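Local coordinates for protein alpha-galactosidase (Umbelopsis vinacea, PDB 3A5V) that hydrolyses terminal alpha-galactosyl groups from glycosides, as a tetrameric member of glycoside hydrolase family 27, at residues Leu88-Tyr93 against Trp121-Leu126; Leu242-Gly247 against Val256-Trp261; Leu99-His104 against Lys127-Tyr132; Ile7-Gly12 against Ala292-Ser297; Gln311-Gly316 against Gln323-Leu328. One frame throughout, in Å; residues are numbered along the deposited sequence.

Contact 1 of 5, residues Leu88-Tyr93 against Trp121-Leu126; sequences LKAGIY and WGIDYL
Asp-124 joins Ala-90 by two hydrogen bonds. Ala-90 N points at Asp-124 OD2 over 2.9 Å, on the anti lone pair and almost straight (170°). Asp-124 N returns a bond to Ala-90 O at 2.8 Å. His-84 also binds OD2, while Arg-159 forms a salt bridge with OD1, so an acidic residue suits this buried place, both oxygens gripped and its charge probably offset by the arginine. A water that donates to OD1 is held only weakly by Lys-89 NZ, and Lys-89 CB rests 3.5 Å from Asp-124 OD2. Ile-92 N donates to Tyr-125 O at 3.0 Å, in parallel strand pairing. Gly-91 CA makes a CA-H...O contact with Tyr-125 O at 3.2 Å; glycine suits because Tyr-125, its CB 3.6 Å from Gly-91 CA, lies where a side chain would start. Apolar packing lies on the other face, where Ile-92 CG2 meets both Ile-123 CG2 and Leu-126 CD1 at 3.8 Å. With CG anti to its backbone N (chi1 174°), Leu-126 turns that methyl back to Ile-92. Helix 111-121 ends in a Schellman motif at Gly-122, completing the parallel beta-alpha-beta unit from which a (beta/alpha)8 barrel is built.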
# COMPACT_ATOMS: atom_id res chain seq x y z
N LEU A 88 -28.68 28.37 -20.11
CA LEU A 88 -28.05 27.31 -19.34
C LEU A 88 -26.99 26.61 -20.18
O LEU A 88 -26.97 26.76 -21.41
CB LEU A 88 -29.11 26.30 -18.86
CG LEU A 88 -30.12 26.84 -17.82
CD1 LEU A 88 -31.34 25.95 -17.72
CD2 LEU A 88 -29.47 27.04 -16.42
N LYS A 89 -26.11 25.84 -19.54
CA LYS A 89 -25.13 25.04 -20.26
C LYS A 89 -25.46 23.54 -20.13
O LYS A 89 -26.10 23.14 -19.17
CB LYS A 89 -23.72 25.36 -19.76
CG LYS A 89 -23.19 26.72 -20.25
CD LYS A 89 -21.89 27.09 -19.54
CE LYS A 89 -21.43 28.52 -19.85
NZ LYS A 89 -21.12 28.61 -21.29
N ALA A 90 -25.02 22.73 -21.10
CA ALA A 90 -25.38 21.31 -21.12
C ALA A 90 -24.17 20.42 -20.85
O ALA A 90 -23.08 20.66 -21.38
CB ALA A 90 -26.03 20.92 -22.46
N GLY A 91 -24.39 19.41 -20.02
CA GLY A 91 -23.36 18.41 -19.72
C GLY A 91 -23.79 17.02 -20.16
O GLY A 91 -24.99 16.75 -20.31
N ILE A 92 -22.81 16.16 -20.40
CA ILE A 92 -23.04 14.76 -20.79
C ILE A 92 -22.11 13.86 -19.96
O ILE A 92 -21.10 14.32 -19.39
CB ILE A 92 -22.80 14.53 -22.32
CG1 ILE A 92 -23.49 13.25 -22.81
CG2 ILE A 92 -21.29 14.46 -22.66
CD1 ILE A 92 -24.94 13.40 -23.10
N TYR A 93 -22.48 12.58 -19.88
CA TYR A 93 -21.75 11.60 -19.08
C TYR A 93 -21.20 10.49 -19.98
O TYR A 93 -21.88 10.03 -20.92
CB TYR A 93 -22.67 11.01 -18.00
CG TYR A 93 -22.19 9.71 -17.37
CD1 TYR A 93 -22.40 8.48 -18.00
CD2 TYR A 93 -21.52 9.72 -16.13
CE1 TYR A 93 -21.94 7.29 -17.44
CE2 TYR A 93 -21.08 8.54 -15.55
CZ TYR A 93 -21.29 7.32 -16.21
OH TYR A 93 -20.85 6.14 -15.66
N TRP A 121 -22.72 18.50 -30.87
CA TRP A 121 -23.99 18.66 -30.17
C TRP A 121 -24.11 19.95 -29.38
O TRP A 121 -25.21 20.32 -28.97
CB TRP A 121 -24.25 17.48 -29.24
CG TRP A 121 -24.51 16.16 -29.91
CD1 TRP A 121 -24.82 15.95 -31.24
CD2 TRP A 121 -24.51 14.88 -29.28
NE1 TRP A 121 -25.00 14.59 -31.46
CE2 TRP A 121 -24.83 13.92 -30.28
CE3 TRP A 121 -24.27 14.44 -27.97
CZ2 TRP A 121 -24.92 12.55 -29.99
CZ3 TRP A 121 -24.37 13.08 -27.69
CH2 TRP A 121 -24.69 12.15 -28.70
N GLY A 122 -22.98 20.64 -29.15
CA GLY A 122 -22.96 21.84 -28.31
C GLY A 122 -22.75 21.60 -26.81
O GLY A 122 -23.04 22.46 -25.99
N ILE A 123 -22.26 20.41 -26.46
CA ILE A 123 -22.00 20.05 -25.04
C ILE A 123 -20.93 20.99 -24.46
O ILE A 123 -19.98 21.37 -25.16
CB ILE A 123 -21.57 18.54 -24.95
CG1 ILE A 123 -22.73 17.61 -25.34
CG2 ILE A 123 -20.99 18.17 -23.55
CD1 ILE A 123 -23.96 17.65 -24.41
N ASP A 124 -21.11 21.40 -23.21
CA ASP A 124 -20.24 22.36 -22.54
C ASP A 124 -19.46 21.76 -21.35
O ASP A 124 -18.72 22.47 -20.66
CB ASP A 124 -21.11 23.50 -21.98
CG ASP A 124 -21.99 24.13 -23.05
OD1 ASP A 124 -21.42 24.73 -23.98
OD2 ASP A 124 -23.24 24.02 -22.97
N TYR A 125 -19.67 20.47 -21.09
CA TYR A 125 -19.32 19.85 -19.79
C TYR A 125 -19.35 18.34 -19.95
O TYR A 125 -20.33 17.79 -20.46
CB TYR A 125 -20.38 20.26 -18.74
CG TYR A 125 -20.13 19.87 -17.29
CD1 TYR A 125 -20.22 18.53 -16.87
CD2 TYR A 125 -19.87 20.84 -16.33
CE1 TYR A 125 -20.02 18.17 -15.51
CE2 TYR A 125 -19.68 20.50 -14.97
CZ TYR A 125 -19.75 19.16 -14.57
OH TYR A 125 -19.54 18.84 -13.23
N LEU A 126 -18.27 17.68 -19.52
CA LEU A 126 -18.22 16.22 -19.49
C LEU A 126 -17.94 15.72 -18.08
O LEU A 126 -16.91 16.08 -17.50
CB LEU A 126 -17.12 15.68 -20.41
CG LEU A 126 -16.87 14.15 -20.34
CD1 LEU A 126 -18.04 13.33 -20.95
CD2 LEU A 126 -15.58 13.80 -21.04
O HOH W 1 -22.62 27.31 -23.98

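Contact 2 of 5, residues Leu242-Gly247 against Val256-Trp261; sequences LEVGNG and VHYTIW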
# COMPACT_ATOMS: atom_id res chain seq x y z
N LEU A 242 -24.95 17.04 -4.28
CA LEU A 242 -25.71 17.40 -3.09
C LEU A 242 -26.99 16.56 -3.00
O LEU A 242 -27.75 16.50 -3.97
CB LEU A 242 -26.06 18.90 -3.14
CG LEU A 242 -24.84 19.82 -3.03
CD1 LEU A 242 -25.14 21.23 -3.58
CD2 LEU A 242 -24.29 19.89 -1.59
N GLU A 243 -27.23 15.97 -1.84
CA GLU A 243 -28.42 15.14 -1.56
C GLU A 243 -29.62 15.93 -1.00
O GLU A 243 -30.69 15.36 -0.74
CB GLU A 243 -28.06 14.01 -0.58
CG GLU A 243 -27.06 12.99 -1.14
CD GLU A 243 -27.70 11.92 -2.03
OE1 GLU A 243 -28.94 11.93 -2.20
OE2 GLU A 243 -26.96 11.06 -2.54
N VAL A 244 -29.44 17.24 -0.81
CA VAL A 244 -30.44 18.09 -0.15
C VAL A 244 -31.87 17.94 -0.72
O VAL A 244 -32.12 18.14 -1.92
CB VAL A 244 -30.02 19.58 -0.18
CG1 VAL A 244 -31.03 20.41 0.63
CG2 VAL A 244 -28.58 19.75 0.37
N GLY A 245 -32.79 17.55 0.15
CA GLY A 245 -34.19 17.41 -0.25
C GLY A 245 -34.62 15.99 -0.51
O GLY A 245 -35.82 15.72 -0.65
N ASN A 246 -33.66 15.07 -0.60
CA ASN A 246 -34.00 13.67 -0.92
C ASN A 246 -34.66 12.91 0.24
O ASN A 246 -35.39 11.94 0.01
CB ASN A 246 -32.82 12.93 -1.57
CG ASN A 246 -32.47 13.48 -2.96
OD1 ASN A 246 -33.32 14.11 -3.63
ND2 ASN A 246 -31.23 13.26 -3.40
N GLY A 247 -34.45 13.37 1.48
CA GLY A 247 -35.27 12.88 2.61
C GLY A 247 -34.60 11.96 3.62
O GLY A 247 -35.16 11.73 4.69
N VAL A 256 -25.20 20.92 7.18
CA VAL A 256 -23.80 20.56 7.36
C VAL A 256 -23.15 20.15 6.04
O VAL A 256 -22.09 20.64 5.66
CB VAL A 256 -23.64 19.43 8.42
CG1 VAL A 256 -22.14 18.98 8.55
CG2 VAL A 256 -24.12 19.93 9.71
N HIS A 257 -23.83 19.25 5.35
CA HIS A 257 -23.44 18.73 4.05
C HIS A 257 -23.20 19.88 3.07
O HIS A 257 -22.09 20.03 2.53
CB HIS A 257 -24.58 17.76 3.64
CG HIS A 257 -24.55 17.27 2.21
ND1 HIS A 257 -23.40 16.86 1.57
CD2 HIS A 257 -25.57 17.04 1.35
CE1 HIS A 257 -23.71 16.43 0.36
NE2 HIS A 257 -25.02 16.52 0.20
N TYR A 258 -24.19 20.76 2.91
CA TYR A 258 -24.05 21.89 1.98
C TYR A 258 -22.91 22.84 2.39
O TYR A 258 -22.13 23.29 1.55
CB TYR A 258 -25.39 22.65 1.88
CG TYR A 258 -25.43 23.64 0.74
CD1 TYR A 258 -24.91 24.93 0.90
CD2 TYR A 258 -25.97 23.29 -0.51
CE1 TYR A 258 -24.92 25.85 -0.14
CE2 TYR A 258 -26.00 24.22 -1.57
CZ TYR A 258 -25.46 25.50 -1.36
OH TYR A 258 -25.47 26.45 -2.37
N THR A 259 -22.86 23.18 3.68
CA THR A 259 -21.84 24.10 4.21
C THR A 259 -20.41 23.64 3.91
O THR A 259 -19.57 24.43 3.45
CB THR A 259 -21.99 24.25 5.75
OG1 THR A 259 -23.29 24.80 6.06
CG2 THR A 259 -20.87 25.14 6.34
N ILE A 260 -20.13 22.37 4.20
CA ILE A 260 -18.78 21.85 4.02
C ILE A 260 -18.43 21.73 2.54
O ILE A 260 -17.33 22.11 2.15
CB ILE A 260 -18.55 20.50 4.80
CG1 ILE A 260 -18.75 20.69 6.32
CG2 ILE A 260 -17.15 19.92 4.51
CD1 ILE A 260 -17.77 21.70 6.99
N TRP A 261 -19.35 21.22 1.72
CA TRP A 261 -19.14 21.20 0.26
C TRP A 261 -18.86 22.63 -0.26
O TRP A 261 -17.93 22.85 -1.05
CB TRP A 261 -20.39 20.65 -0.43
CG TRP A 261 -20.45 19.12 -0.65
CD1 TRP A 261 -20.72 18.50 -1.84
CD2 TRP A 261 -20.27 18.06 0.32
NE1 TRP A 261 -20.72 17.15 -1.68
CE2 TRP A 261 -20.45 16.84 -0.37
CE3 TRP A 261 -19.96 18.02 1.70
CZ2 TRP A 261 -20.32 15.58 0.26
CZ3 TRP A 261 -19.83 16.76 2.33
CH2 TRP A 261 -20.02 15.55 1.60
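Leu-242 and Tyr-258 bring the two backbones to a CA-CA distance of 7.0 Å, where a loop with a type II turn from Glu-243 to Asn-246 runs past a helix. One polar bond ties them: Glu-243 N donates to His-257 NE2 at 3.1 Å, nearly straight (171°) and in the plane of the imidazole. Histidine suits the place because NE2 offers an in-plane acceptor to a buried amide; this is consistent with a neutral ring carrying its proton on ND1. That ND1 lies over the centre of the Trp-261 ring. The loop follows barrel strand 236-238 and leads into helix 251-263 of the (beta/alpha)8 barrel, so the contact folds a strand-to-helix connection onto its own helix. Leu-242 splits its two methyls between the helix side chains. Its CD2 sits over one face of His-257, 4.1 Å from the ring centroid, a CH-pi contact, and also touches Trp-261 CD1 at 3.8 Å. The other branch, CD1, reaches Tyr-258 CE2 at 3.7 Å. Val-244 CG2 touches His-257 CD2 more loosely. Asn-246 ND2 donates to Glu-243 OE1 at 2.9 Å, and Gly-245 takes up the positive phi of 101° that its position in the turn requires.

Contact 3 of 5, residues Leu99-His104 against Lys127-Tyr132; sequences LTCGGH and KYDNCY. With MAN (alpha-D-mannopyranose), chain B.
Cys-101 and Cys-131 are joined by a disulfide, SG to SG 2.0 Å, whose chi3 of 97° is close to the relaxed right angle. Asp-129 OD2 packs 3.0 Å from Cys-101 SG; its hydrogen bond goes to Tyr-93 OH, and a bound Tris molecule lies beside it, consistent with a substrate pocket at this end of the barrel. Apolar packing is supplied by Leu-99 CB, 3.6 Å from Tyr-132 CD2. Separately, Thr-100 O meets the C-H edge of that ring, 3.3 Å from Tyr-132 CE2. A water donates to Cys-101 O at 2.9 Å and bonds Tyr-132 OH at 2.7 Å. At the turn of the loop, where Gly-103 takes a positive phi (88°) that glycine readily adopts, a mannose gives its O6 to Gly-103 O at 2.9 Å, while its O4 meets the edge of His-104. With no direct hydrogen bond between the segments, the disulfide is their direct covalent tie, beside the bonds of Asp-52 to the loop, and water supplies the polar link.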
# COMPACT_ATOMS: atom_id res chain seq x y z
N LEU A 99 -17.43 0.28 -21.01
CA LEU A 99 -18.83 0.41 -20.63
C LEU A 99 -18.96 1.46 -19.52
O LEU A 99 -17.99 1.74 -18.78
CB LEU A 99 -19.39 -0.94 -20.12
CG LEU A 99 -19.38 -2.17 -21.05
CD1 LEU A 99 -19.70 -3.46 -20.25
CD2 LEU A 99 -20.34 -2.01 -22.26
N THR A 100 -20.14 2.04 -19.41
CA THR A 100 -20.42 2.95 -18.30
C THR A 100 -20.77 2.13 -17.07
O THR A 100 -20.93 0.90 -17.16
CB THR A 100 -21.58 3.93 -18.62
OG1 THR A 100 -22.80 3.18 -18.77
CG2 THR A 100 -21.29 4.76 -19.87
N CYS A 101 -20.90 2.80 -15.92
CA CYS A 101 -21.26 2.09 -14.70
C CYS A 101 -22.62 1.40 -14.84
O CYS A 101 -22.84 0.33 -14.25
CB CYS A 101 -21.18 3.01 -13.46
SG CYS A 101 -19.47 3.64 -13.16
N GLY A 102 -23.50 1.96 -15.67
CA GLY A 102 -24.81 1.37 -15.95
C GLY A 102 -24.79 0.29 -17.02
O GLY A 102 -25.85 -0.26 -17.37
N GLY A 103 -23.61 0.00 -17.58
CA GLY A 103 -23.47 -1.05 -18.59
C GLY A 103 -23.68 -0.61 -20.03
O GLY A 103 -23.80 -1.45 -20.92
N HIS A 104 -23.71 0.70 -20.28
CA HIS A 104 -23.84 1.23 -21.65
C HIS A 104 -22.49 1.44 -22.32
O HIS A 104 -21.46 1.44 -21.66
CB HIS A 104 -24.68 2.50 -21.61
CG HIS A 104 -25.99 2.30 -20.90
ND1 HIS A 104 -26.23 2.77 -19.63
CD2 HIS A 104 -27.06 1.55 -21.24
CE1 HIS A 104 -27.42 2.37 -19.23
NE2 HIS A 104 -27.96 1.64 -20.20
N LYS A 127 -18.81 14.84 -17.59
CA LYS A 127 -18.51 13.99 -16.42
C LYS A 127 -17.99 12.63 -16.92
O LYS A 127 -18.67 11.92 -17.65
CB LYS A 127 -19.75 13.83 -15.53
CG LYS A 127 -19.63 12.77 -14.41
CD LYS A 127 -20.97 12.55 -13.68
CE LYS A 127 -20.91 11.29 -12.77
NZ LYS A 127 -22.25 11.03 -12.14
N TYR A 128 -16.79 12.26 -16.48
CA TYR A 128 -16.07 11.13 -17.10
C TYR A 128 -15.68 10.09 -16.04
O TYR A 128 -14.75 10.29 -15.25
CB TYR A 128 -14.87 11.70 -17.88
CG TYR A 128 -14.32 10.79 -18.95
CD1 TYR A 128 -15.17 10.12 -19.85
CD2 TYR A 128 -12.93 10.62 -19.10
CE1 TYR A 128 -14.65 9.28 -20.82
CE2 TYR A 128 -12.41 9.79 -20.08
CZ TYR A 128 -13.28 9.13 -20.94
OH TYR A 128 -12.77 8.31 -21.92
N ASP A 129 -16.43 8.99 -16.04
CA ASP A 129 -16.40 7.96 -15.00
C ASP A 129 -15.19 7.00 -15.14
O ASP A 129 -14.34 7.16 -16.01
CB ASP A 129 -17.73 7.17 -15.05
CG ASP A 129 -18.25 6.77 -13.68
OD1 ASP A 129 -17.45 6.54 -12.74
OD2 ASP A 129 -19.49 6.64 -13.55
N ASN A 130 -15.15 6.00 -14.26
CA ASN A 130 -13.99 5.12 -14.11
C ASN A 130 -14.39 3.65 -14.10
O ASN A 130 -13.59 2.78 -13.73
CB ASN A 130 -13.26 5.50 -12.80
CG ASN A 130 -11.88 4.84 -12.67
OD1 ASN A 130 -11.14 4.68 -13.65
ND2 ASN A 130 -11.52 4.49 -11.44
N CYS A 131 -15.62 3.35 -14.52
CA CYS A 131 -16.04 1.95 -14.61
C CYS A 131 -15.47 1.24 -15.84
O CYS A 131 -15.30 1.85 -16.89
CB CYS A 131 -17.57 1.82 -14.62
SG CYS A 131 -18.29 2.01 -12.96
N TYR A 132 -15.16 -0.05 -15.67
CA TYR A 132 -14.77 -0.96 -16.76
C TYR A 132 -13.53 -0.48 -17.53
O TYR A 132 -13.51 -0.48 -18.76
CB TYR A 132 -16.00 -1.25 -17.68
CG TYR A 132 -17.15 -1.84 -16.88
CD1 TYR A 132 -17.01 -3.11 -16.27
CD2 TYR A 132 -18.34 -1.14 -16.67
CE1 TYR A 132 -18.03 -3.66 -15.52
CE2 TYR A 132 -19.38 -1.69 -15.90
CZ TYR A 132 -19.21 -2.96 -15.33
OH TYR A 132 -20.20 -3.55 -14.56
C1 MAN B . -27.39 -4.21 -24.38
C2 MAN B . -28.09 -3.66 -23.13
C3 MAN B . -28.06 -2.13 -23.10
C4 MAN B . -26.69 -1.55 -23.44
C5 MAN B . -26.02 -2.29 -24.61
C6 MAN B . -24.58 -1.84 -24.85
O2 MAN B . -27.48 -4.16 -21.95
O3 MAN B . -28.46 -1.67 -21.82
O4 MAN B . -26.88 -0.19 -23.78
O5 MAN B . -26.07 -3.70 -24.43
O6 MAN B . -23.76 -2.20 -23.75
O HOH W 2 -22.66 -2.51 -14.65

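Contact 4 of 5, residues Ile7-Gly12 against Ala292-Ser297; sequences ITPQMG and AVNQDS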
# COMPACT_ATOMS: atom_id res chain seq x y z
N ILE A 7 -13.31 28.71 -13.09
CA ILE A 7 -12.47 29.70 -12.39
C ILE A 7 -12.87 29.71 -10.90
O ILE A 7 -12.02 29.86 -10.01
CB ILE A 7 -12.65 31.12 -13.00
CG1 ILE A 7 -12.35 31.14 -14.50
CG2 ILE A 7 -11.82 32.16 -12.24
CD1 ILE A 7 -10.98 30.66 -14.86
N THR A 8 -14.17 29.57 -10.67
CA THR A 8 -14.74 29.21 -9.38
C THR A 8 -15.34 27.81 -9.59
O THR A 8 -15.49 27.37 -10.74
CB THR A 8 -15.88 30.18 -8.98
OG1 THR A 8 -16.87 30.19 -10.01
CG2 THR A 8 -15.36 31.60 -8.75
N PRO A 9 -15.65 27.08 -8.49
CA PRO A 9 -16.26 25.77 -8.68
C PRO A 9 -17.55 25.82 -9.51
O PRO A 9 -18.35 26.75 -9.34
CB PRO A 9 -16.55 25.29 -7.24
CG PRO A 9 -15.51 26.03 -6.38
CD PRO A 9 -15.40 27.40 -7.07
N GLN A 10 -17.76 24.84 -10.38
CA GLN A 10 -19.01 24.77 -11.17
C GLN A 10 -20.24 24.51 -10.29
O GLN A 10 -20.14 23.90 -9.23
CB GLN A 10 -18.92 23.72 -12.29
CG GLN A 10 -18.79 22.24 -11.81
CD GLN A 10 -17.34 21.74 -11.66
OE1 GLN A 10 -16.42 22.49 -11.32
NE2 GLN A 10 -17.14 20.44 -11.89
N MET A 11 -21.40 25.00 -10.73
CA MET A 11 -22.65 24.77 -10.05
C MET A 11 -23.67 24.30 -11.08
O MET A 11 -23.63 24.73 -12.24
CB MET A 11 -23.14 26.05 -9.36
CG MET A 11 -22.16 26.65 -8.33
SD MET A 11 -22.70 28.26 -7.68
CE MET A 11 -24.31 27.85 -6.96
N GLY A 12 -24.59 23.44 -10.67
CA GLY A 12 -25.53 22.87 -11.63
C GLY A 12 -26.42 21.82 -11.02
O GLY A 12 -26.65 21.80 -9.80
N ALA A 292 -21.80 32.59 -2.05
CA ALA A 292 -20.67 33.51 -2.17
C ALA A 292 -19.38 32.99 -1.51
O ALA A 292 -18.28 33.39 -1.88
CB ALA A 292 -21.05 34.89 -1.60
N VAL A 293 -19.52 32.13 -0.50
CA VAL A 293 -18.31 31.50 0.09
C VAL A 293 -17.68 30.53 -0.91
O VAL A 293 -16.47 30.55 -1.13
CB VAL A 293 -18.64 30.77 1.44
CG1 VAL A 293 -17.46 29.85 1.86
CG2 VAL A 293 -18.98 31.78 2.53
N ASN A 294 -18.51 29.67 -1.51
CA ASN A 294 -18.05 28.71 -2.52
C ASN A 294 -17.44 29.42 -3.73
O ASN A 294 -16.42 28.99 -4.29
CB ASN A 294 -19.23 27.80 -2.95
CG ASN A 294 -18.82 26.74 -4.00
OD1 ASN A 294 -19.10 26.89 -5.19
ND2 ASN A 294 -18.16 25.66 -3.55
N GLN A 295 -18.04 30.56 -4.09
CA GLN A 295 -17.66 31.30 -5.29
C GLN A 295 -16.66 32.42 -4.99
O GLN A 295 -16.38 33.26 -5.85
CB GLN A 295 -18.93 31.88 -5.94
CG GLN A 295 -19.89 30.78 -6.42
CD GLN A 295 -19.30 29.96 -7.56
OE1 GLN A 295 -19.06 30.49 -8.65
NE2 GLN A 295 -19.04 28.66 -7.32
N ASP A 296 -16.12 32.42 -3.77
CA ASP A 296 -15.18 33.48 -3.34
C ASP A 296 -13.94 33.65 -4.23
O ASP A 296 -13.29 32.66 -4.61
CB ASP A 296 -14.75 33.26 -1.89
CG ASP A 296 -13.80 34.33 -1.40
OD1 ASP A 296 -14.28 35.44 -1.06
OD2 ASP A 296 -12.58 34.09 -1.40
N SER A 297 -13.58 34.90 -4.51
CA SER A 297 -12.46 35.22 -5.41
C SER A 297 -11.06 34.81 -4.94
O SER A 297 -10.13 34.76 -5.75
CB SER A 297 -12.48 36.72 -5.77
OG SER A 297 -12.25 37.49 -4.60
O HOH W 3 -19.90 28.52 -11.08
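The lead into the first barrel strand, 11-14, meets the end of helix 288-294, and the side-chain amide of Gln-295 is the centre of the meeting. Gln-295 is the first residue to leave the helix, and a bend at chi2 (-66°) folds its amide back toward Thr-8 and Pro-9. There OE1 accepts a short bond from Thr-8 OG1 at 2.6 Å, the hydroxyl lying above the carbonyl plane. Gln-295 NE2 gives one proton to Pro-9 O at 2.9 Å, on a lone pair, and another to Asn-294 OD1 at 2.8 Å. Both acceptors lie in the amide plane, so the group is held flat and its rotation is set. Glutamine suits this place because it both donates and accepts. Asn-294 ND2 turns instead to the carbonyls of Ala-262 and Ser-266, while its OD1 abuts Pro-9 CB at 3.6 Å, tip to tip. Proline presents an apolar ring to Asn-294, its CD lying 3.4 Å from Asn-294 O. Met-11 crosses obliquely, with SD in packing contact with Gln-295 NE2 at 3.7 Å. Strand 11-14 pairs with strand 268-270, so the contact lies where first and last strands close a (beta/alpha)8 barrel.

Contact 5 of 5, residues Gln311-Gly316 against Gln323-Leu328; sequences QQLFSG and QVVILL
Ser-315 OG anti to its backbone N (chi1 175°) and Gln-323 CG likewise anti (chi1 -161°), followed by a bend at chi2 (78°), bring Gln-323 NE2 to Ser-315 OG at 3.0 Å. The serine hydroxyl lies nearly in the amide plane; it is also hydrogen-bonded to Ile-344 O, its stronger partner. This bond sits toward the turn of the beta hairpin 311-318/322-329, part of the C-terminal antiparallel beta sandwich. Three reciprocal backbone pairs hold the strands: Gln-312 with Leu-328 (N to O 2.8 Å), Phe-314 with Ile-326 (N to O 2.9 Å), and Gly-316 with Val-324. Beta-branched valine and isoleucine suit such extended chains. On one face Leu-313 CD1 touches both Val-325 CG1 at 3.8 Å and Leu-327 CD2 at 3.9 Å, and both leucines also touch strand 335-340 of the second sheet. The other face carries Phe-314, Ile-326 and Leu-328, which pack on helix 251-263 of the barrel. Gln-323 CD lies 3.1 Å from Gly-316 O, and glycine leaves room beside Val-324 CG1. On the helix-facing side Phe-314 and Leu-328 run side by side in the same direction, with Phe-314 CE1 4.1 Å from Leu-328 CD1.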
# COMPACT_ATOMS: atom_id res chain seq x y z
N GLN A 311 -16.26 17.03 17.70
CA GLN A 311 -16.28 18.42 17.24
C GLN A 311 -15.13 18.73 16.29
O GLN A 311 -14.02 18.19 16.45
CB GLN A 311 -16.24 19.36 18.43
CG GLN A 311 -17.46 19.22 19.33
CD GLN A 311 -17.46 20.22 20.47
OE1 GLN A 311 -16.66 21.16 20.48
NE2 GLN A 311 -18.35 20.02 21.43
N GLN A 312 -15.40 19.58 15.29
CA GLN A 312 -14.39 20.00 14.31
C GLN A 312 -14.48 21.51 14.07
O GLN A 312 -15.58 22.08 14.11
CB GLN A 312 -14.56 19.25 12.98
CG GLN A 312 -14.68 17.72 13.18
CD GLN A 312 -14.69 16.93 11.88
OE1 GLN A 312 -14.40 17.45 10.80
NE2 GLN A 312 -15.02 15.65 11.99
N LEU A 313 -13.32 22.13 13.85
CA LEU A 313 -13.25 23.56 13.51
C LEU A 313 -12.63 23.70 12.11
O LEU A 313 -11.58 23.11 11.83
CB LEU A 313 -12.36 24.32 14.51
CG LEU A 313 -12.05 25.80 14.19
CD1 LEU A 313 -13.33 26.62 14.22
CD2 LEU A 313 -10.99 26.39 15.13
N PHE A 314 -13.28 24.49 11.25
CA PHE A 314 -12.72 24.85 9.94
C PHE A 314 -12.51 26.36 9.87
O PHE A 314 -13.30 27.14 10.44
CB PHE A 314 -13.66 24.43 8.80
CG PHE A 314 -13.82 22.93 8.64
CD1 PHE A 314 -14.65 22.20 9.51
CD2 PHE A 314 -13.18 22.26 7.60
CE1 PHE A 314 -14.81 20.81 9.36
CE2 PHE A 314 -13.33 20.88 7.44
CZ PHE A 314 -14.15 20.15 8.32
N SER A 315 -11.47 26.76 9.14
CA SER A 315 -11.14 28.17 8.98
C SER A 315 -10.47 28.37 7.63
O SER A 315 -9.55 27.62 7.27
CB SER A 315 -10.18 28.61 10.10
OG SER A 315 -9.76 29.94 9.91
N GLY A 316 -10.91 29.40 6.89
CA GLY A 316 -10.31 29.70 5.60
C GLY A 316 -10.39 31.17 5.21
O GLY A 316 -11.26 31.88 5.66
N GLN A 323 -12.65 36.16 6.70
CA GLN A 323 -12.37 34.75 7.04
C GLN A 323 -13.67 33.99 7.16
O GLN A 323 -14.63 34.50 7.74
CB GLN A 323 -11.63 34.65 8.38
CG GLN A 323 -10.87 33.31 8.64
CD GLN A 323 -9.54 33.21 7.89
OE1 GLN A 323 -9.13 34.15 7.21
NE2 GLN A 323 -8.89 32.06 7.97
N VAL A 324 -13.69 32.77 6.64
CA VAL A 324 -14.83 31.89 6.92
C VAL A 324 -14.44 30.97 8.08
O VAL A 324 -13.31 30.50 8.15
CB VAL A 324 -15.33 31.09 5.66
CG1 VAL A 324 -14.27 30.08 5.17
CG2 VAL A 324 -16.66 30.37 5.96
N VAL A 325 -15.37 30.79 9.02
CA VAL A 325 -15.15 29.92 10.17
C VAL A 325 -16.36 29.02 10.33
O VAL A 325 -17.50 29.49 10.30
CB VAL A 325 -14.85 30.72 11.48
CG1 VAL A 325 -14.77 29.79 12.71
CG2 VAL A 325 -13.53 31.50 11.33
N ILE A 326 -16.11 27.72 10.47
CA ILE A 326 -17.20 26.75 10.68
C ILE A 326 -16.98 25.92 11.93
O ILE A 326 -15.95 25.25 12.09
CB ILE A 326 -17.35 25.78 9.47
CG1 ILE A 326 -17.50 26.56 8.16
CG2 ILE A 326 -18.54 24.83 9.69
CD1 ILE A 326 -16.95 25.87 6.97
N LEU A 327 -17.98 25.94 12.82
CA LEU A 327 -18.03 25.03 13.96
C LEU A 327 -18.90 23.85 13.56
O LEU A 327 -20.05 24.03 13.19
CB LEU A 327 -18.64 25.73 15.19
CG LEU A 327 -17.97 27.05 15.60
CD1 LEU A 327 -18.89 27.81 16.55
CD2 LEU A 327 -16.62 26.77 16.22
N LEU A 328 -18.34 22.65 13.64
CA LEU A 328 -19.09 21.47 13.22
C LEU A 328 -19.19 20.50 14.39
O LEU A 328 -18.17 20.10 14.97
CB LEU A 328 -18.44 20.80 12.00
CG LEU A 328 -19.09 19.55 11.37
CD1 LEU A 328 -18.63 19.45 9.92
CD2 LEU A 328 -18.69 18.29 12.12

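Overall arrangement
Contacts 1 to 4 belong to the (beta/alpha)8 barrel and contact 5 to the C-terminal sandwich. Contacts 1 and 3 share strand 125-129, alternate along the chain and have centres about 17 Å apart; the backbone pair Ile-92 O and Lys-127 N (3.0 Å) links them. Contact 4, spanning nearly the whole barrel in sequence, encloses contacts 1, 2 and 3 and reaches contact 1 through Gln-10 and Tyr-125. Contacts 2 and 5, centres about 17 Å apart, meet across the domain boundary, where Val-256 and Ile-260 of helix 251-263 pack on Leu-328. Contacts 3 and 5 lie farthest apart, about 36 Å between centres, placing the strand-end loop far from the sandwich.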